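Local structure of putative NADP oxidoreductase BF3122 (Bacteroides fragilis, 3D1L) at residues T11-I16 against A69-V74; I36-S41 against E57-L62. The protein is of unproven function but probably acts as an NADP-dependent oxidoreductase, binding the dinucleotide through a Rossmann-type domain. All coordinates share one frame; numbering follows the deposited sequence.

Overall arrangement
Both contacts pair parallel strands of the same sheet, and strands 12-16 and 35-40, one from each, are neighbours in it, so interactions 1 and 2 lie with their centres about 10 Å apart. Interaction 1 is core: strand 12-16 joins strand 71-74, and nearly all its touching residues are buried and most are apolar. Interaction 2 sits at the border of the sheet, where 57-59 is the outermost strand within the chain; Glu57, Thr60 and Asp61 are exposed, and polar side chains mix with one apolar patch built on the Tyr40 ring. The two join through probable strand-to-strand backbone hydrogen bonds and where Val14 packs on Val37 and Ile16 on Tyr40, carrying hydrophobic packing from centre towards edge.

Interaction 1 (T11-I16 against A69-V74); sequences TPIVLI and AKLYIV
Val14 presses its branched side chain against the ring of Tyr72, the two lying side by side and pointing the same way from neighbouring parallel strands. Val14 CB comes within 3.5 Å of Tyr72 CD1, and both valine methyls flank the same CD1-CE1 side of the ring. Val14 CG2, anti to its carbonyl carbon, also reaches back to Ala69 CB at 3.5 Å, filling the small hollow between that methyl and the tyrosine. The Tyr72 hydroxyl curls back towards its own segment, where it accepts a weak bond from Ala69 N, and it is also hydrogen-bonded to Asn66 O.

On the face bearing Ile13, Leu15, Leu71 and Ile73, the bump is the tip of Ile73. Its CD1 rests in the notch formed by Ile13 CG2, at 3.7 Å, and Leu15 CD2, at 4.0 Å. Leu25 and Leu29 of helix 20-31 pack on Ile73 from outside the pair. Further along, Ile16 CB rests against Val74 CG2 on the Val14 side of the sheet. At the opposite end Thr11 CG2 touches the aliphatic CB and CG of Lys70, whose chain turns CD aside at chi2 (65°); farther out, NZ is hydrogen-bonded to Glu95 O.

The backbone ladder is regular from Val14 onward: Val14 N to Leu71 O, Ile73 N to Val14 O and Ile16 N to Ile73 O are each 2.8 Å long. At its start Pro12 O takes a 3.0 Å bond from Lys70 N and a weaker one from Leu71 N. This is the pairing of the first and fourth strands of a Rossmann-type sheet, order 3-2-1-4. The ladder thus satisfies buried peptide groups and sets the register, apolar side chains pack on both faces, and polar ends find partners outside the pairing, as Thr11 OG1 does at Ile8 O.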
# COMPACT_ATOMS: atom_id res chain seq x y z
N THR B 11 -16.93 17.07 29.08
CA THR B 11 -16.28 15.96 29.78
C THR B 11 -14.77 16.20 29.86
O THR B 11 -14.12 16.31 28.82
CB THR B 11 -16.50 14.65 29.00
OG1 THR B 11 -17.90 14.44 28.84
CG2 THR B 11 -15.89 13.44 29.70
N PRO B 12 -14.21 16.31 31.09
CA PRO B 12 -12.74 16.43 31.12
C PRO B 12 -12.10 15.07 30.92
O PRO B 12 -12.44 14.10 31.60
CB PRO B 12 -12.44 16.99 32.53
CG PRO B 12 -13.62 16.58 33.38
CD PRO B 12 -14.81 16.41 32.44
N ILE B 13 -11.17 15.02 29.99
CA ILE B 13 -10.53 13.77 29.58
C ILE B 13 -9.02 13.80 29.89
O ILE B 13 -8.37 14.80 29.62
CB ILE B 13 -10.76 13.52 28.06
CG1 ILE B 13 -12.27 13.55 27.72
CG2 ILE B 13 -10.06 12.23 27.61
CD1 ILE B 13 -12.60 13.50 26.25
N VAL B 14 -8.50 12.70 30.44
CA VAL B 14 -7.03 12.49 30.57
C VAL B 14 -6.57 11.33 29.66
O VAL B 14 -7.25 10.29 29.55
CB VAL B 14 -6.64 12.23 32.04
CG1 VAL B 14 -5.16 11.82 32.21
CG2 VAL B 14 -6.96 13.47 32.91
N LEU B 15 -5.43 11.52 28.98
CA LEU B 15 -4.83 10.43 28.21
C LEU B 15 -3.65 9.90 28.94
O LEU B 15 -2.74 10.67 29.29
CB LEU B 15 -4.41 10.89 26.81
CG LEU B 15 -5.32 11.80 25.95
CD1 LEU B 15 -4.77 11.66 24.56
CD2 LEU B 15 -6.77 11.41 25.91
N ILE B 16 -3.64 8.58 29.17
CA ILE B 16 -2.52 7.89 29.79
C ILE B 16 -1.88 7.13 28.64
O ILE B 16 -2.35 6.04 28.24
CB ILE B 16 -2.95 6.93 30.97
CG1 ILE B 16 -3.75 7.64 32.09
CG2 ILE B 16 -1.75 6.25 31.56
CD1 ILE B 16 -3.09 8.84 32.75
N ALA B 69 -10.68 14.26 36.49
CA ALA B 69 -11.32 14.02 35.21
C ALA B 69 -12.37 12.91 35.28
O ALA B 69 -12.36 12.06 36.19
CB ALA B 69 -10.25 13.69 34.15
N LYS B 70 -13.24 12.91 34.28
CA LYS B 70 -14.34 11.96 34.15
C LYS B 70 -13.94 10.74 33.33
O LYS B 70 -14.44 9.63 33.55
CB LYS B 70 -15.54 12.69 33.51
CG LYS B 70 -16.70 11.83 33.07
CD LYS B 70 -17.44 11.13 34.19
CE LYS B 70 -18.28 10.01 33.57
NZ LYS B 70 -19.07 9.17 34.52
N LEU B 71 -13.02 10.93 32.39
CA LEU B 71 -12.62 9.86 31.51
C LEU B 71 -11.11 9.80 31.38
O LEU B 71 -10.46 10.80 31.08
CB LEU B 71 -13.28 10.03 30.12
CG LEU B 71 -12.95 8.95 29.08
CD1 LEU B 71 -13.55 7.61 29.52
CD2 LEU B 71 -13.47 9.33 27.69
N TYR B 72 -10.58 8.60 31.62
CA TYR B 72 -9.18 8.31 31.49
C TYR B 72 -8.99 7.29 30.36
O TYR B 72 -9.45 6.14 30.45
CB TYR B 72 -8.65 7.76 32.81
CG TYR B 72 -8.65 8.82 33.90
CD1 TYR B 72 -7.51 9.58 34.14
CD2 TYR B 72 -9.79 9.07 34.69
CE1 TYR B 72 -7.49 10.57 35.12
CE2 TYR B 72 -9.77 10.05 35.69
CZ TYR B 72 -8.61 10.79 35.88
OH TYR B 72 -8.54 11.75 36.82
N ILE B 73 -8.33 7.73 29.29
CA ILE B 73 -8.10 6.89 28.12
C ILE B 73 -6.68 6.34 28.17
O ILE B 73 -5.71 7.09 28.08
CB ILE B 73 -8.32 7.63 26.79
CG1 ILE B 73 -9.73 8.25 26.74
CG2 ILE B 73 -8.05 6.64 25.59
CD1 ILE B 73 -9.99 9.14 25.56
N VAL B 74 -6.59 5.03 28.36
CA VAL B 74 -5.32 4.38 28.61
C VAL B 74 -4.88 3.65 27.35
O VAL B 74 -5.57 2.75 26.85
CB VAL B 74 -5.40 3.47 29.86
CG1 VAL B 74 -4.06 2.86 30.18
CG2 VAL B 74 -5.98 4.25 31.07

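Interaction 2 (I36-S41 against E57-L62)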
# COMPACT_ATOMS: atom_id res chain seq x y z
N ILE B 36 -9.33 18.07 26.76
CA ILE B 36 -8.26 17.18 27.17
C ILE B 36 -7.45 17.95 28.20
O ILE B 36 -6.76 18.92 27.85
CB ILE B 36 -7.42 16.71 25.95
CG1 ILE B 36 -8.31 15.85 25.04
CG2 ILE B 36 -6.24 15.90 26.39
CD1 ILE B 36 -8.30 16.29 23.65
N VAL B 37 -7.53 17.55 29.47
CA VAL B 37 -6.91 18.36 30.51
C VAL B 37 -5.41 18.14 30.60
O VAL B 37 -4.66 19.10 30.85
CB VAL B 37 -7.63 18.25 31.89
CG1 VAL B 37 -9.12 18.59 31.73
CG2 VAL B 37 -7.47 16.89 32.48
N GLN B 38 -4.97 16.89 30.40
CA GLN B 38 -3.55 16.58 30.36
C GLN B 38 -3.26 15.23 29.76
O GLN B 38 -4.13 14.37 29.62
CB GLN B 38 -2.88 16.68 31.74
CG GLN B 38 -3.20 15.55 32.62
CD GLN B 38 -2.20 15.29 33.71
OE1 GLN B 38 -2.25 14.25 34.31
NE2 GLN B 38 -1.31 16.24 34.01
N VAL B 39 -2.00 15.08 29.40
CA VAL B 39 -1.49 13.90 28.73
C VAL B 39 -0.38 13.38 29.61
O VAL B 39 0.47 14.14 30.06
CB VAL B 39 -0.90 14.32 27.34
CG1 VAL B 39 -0.10 13.18 26.67
CG2 VAL B 39 -2.01 14.85 26.41
N TYR B 40 -0.38 12.06 29.83
CA TYR B 40 0.73 11.37 30.46
C TYR B 40 1.46 10.53 29.40
O TYR B 40 0.83 9.88 28.55
CB TYR B 40 0.26 10.46 31.60
CG TYR B 40 1.29 9.43 31.93
CD1 TYR B 40 2.30 9.70 32.87
CD2 TYR B 40 1.32 8.20 31.26
CE1 TYR B 40 3.27 8.77 33.15
CE2 TYR B 40 2.30 7.26 31.51
CZ TYR B 40 3.28 7.56 32.46
OH TYR B 40 4.24 6.63 32.74
N SER B 41 2.80 10.52 29.46
CA SER B 41 3.58 9.58 28.67
C SER B 41 4.81 9.24 29.44
O SER B 41 5.22 10.03 30.30
CB SER B 41 3.97 10.19 27.33
OG SER B 41 4.66 9.27 26.52
N GLU B 57 -2.08 20.14 29.59
CA GLU B 57 -0.92 19.96 30.49
C GLU B 57 -0.32 18.60 30.21
O GLU B 57 -0.96 17.78 29.57
CB GLU B 57 -1.36 19.98 31.97
CG GLU B 57 -1.99 21.28 32.45
CD GLU B 57 -2.11 21.34 33.97
OE1 GLU B 57 -2.23 20.27 34.63
OE2 GLU B 57 -2.08 22.46 34.52
N TYR B 58 0.91 18.34 30.65
CA TYR B 58 1.43 16.98 30.56
C TYR B 58 2.25 16.59 31.75
O TYR B 58 2.77 17.44 32.48
CB TYR B 58 2.22 16.74 29.26
CG TYR B 58 3.61 17.33 29.24
CD1 TYR B 58 4.71 16.61 29.74
CD2 TYR B 58 3.84 18.59 28.72
CE1 TYR B 58 5.97 17.12 29.72
CE2 TYR B 58 5.12 19.14 28.70
CZ TYR B 58 6.18 18.40 29.20
OH TYR B 58 7.44 18.94 29.16
N THR B 59 2.38 15.29 31.95
CA THR B 59 3.31 14.80 32.97
C THR B 59 3.96 13.51 32.46
O THR B 59 3.41 12.85 31.56
CB THR B 59 2.59 14.59 34.34
OG1 THR B 59 3.57 14.26 35.34
CG2 THR B 59 1.59 13.43 34.23
N THR B 60 5.11 13.16 33.02
CA THR B 60 5.71 11.84 32.80
C THR B 60 5.72 11.05 34.11
O THR B 60 6.39 10.03 34.23
CB THR B 60 7.17 11.91 32.29
OG1 THR B 60 7.95 12.62 33.25
CG2 THR B 60 7.25 12.62 30.97
N ASP B 61 4.98 11.56 35.09
CA ASP B 61 4.93 10.96 36.42
C ASP B 61 3.49 10.74 36.75
O ASP B 61 2.72 11.70 36.84
CB ASP B 61 5.57 11.91 37.44
CG ASP B 61 5.59 11.35 38.87
OD1 ASP B 61 4.97 10.31 39.15
OD2 ASP B 61 6.23 11.97 39.73
N LEU B 62 3.11 9.47 36.93
CA LEU B 62 1.72 9.11 37.26
C LEU B 62 1.22 9.75 38.55
O LEU B 62 0.03 9.98 38.72
CB LEU B 62 1.55 7.60 37.35
CG LEU B 62 1.74 6.88 36.01
CD1 LEU B 62 1.91 5.38 36.17
CD2 LEU B 62 0.57 7.21 35.07
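Strands 36-40 and 57-59 run parallel, 24° apart in direction, through an alternating ladder in which Val37 O receives Glu57 N, Val39 N gives to Glu57 O, Val39 O receives Thr59 N, and Ser41 N gives to Thr59 O in the longest bond of the four, 3.2 Å. Two CA-H...O contacts, Gln38 CA to Glu57 O and Tyr58 CA to Val39 O, accompany the ladder, both at 3.0 Å.

Beyond the strand end, Leu62 turns back over Tyr40. Its CD2 lies 3.6 Å from the centroid of the Tyr40 ring, only 8° off the ring normal, a CH-pi contact squarely over one face. Tyr40 CG is anti to the backbone N (chi1 161°), which starts the ring towards the 59-62 turn; Asp61 N lies at the ring edge near its plane, 3.8 Å from CE1. Leu84 of helix 78-89 touches both Tyr40 and Leu62, so this pair is part of a larger apolar cluster.

The two strands and helix 44-53 between them form a beta-alpha-beta unit, the second and third strands of the Rossmann-type sheet, in the order 3-2-1-4. Tyr58 leans on Ala47 and Arg48 of that helix and hydrogen-bonds through its hydroxyl to Glu44.

On the face of Gln38, Glu57 and Thr59, Gln38 CB packs against Glu57 CB at 3.6 Å while the amide passes obliquely across Thr59 CG2. Gln38 OE1 is hydrogen-bonded to Asn66 N, which secures the far end of the side chain. Thr59 OG1 accepts from Asp61 N at 3.1 Å, closing an ST turn, and is also hydrogen-bonded to Glu64 OE1; this turn swings the chain out of the strand and round towards Leu62.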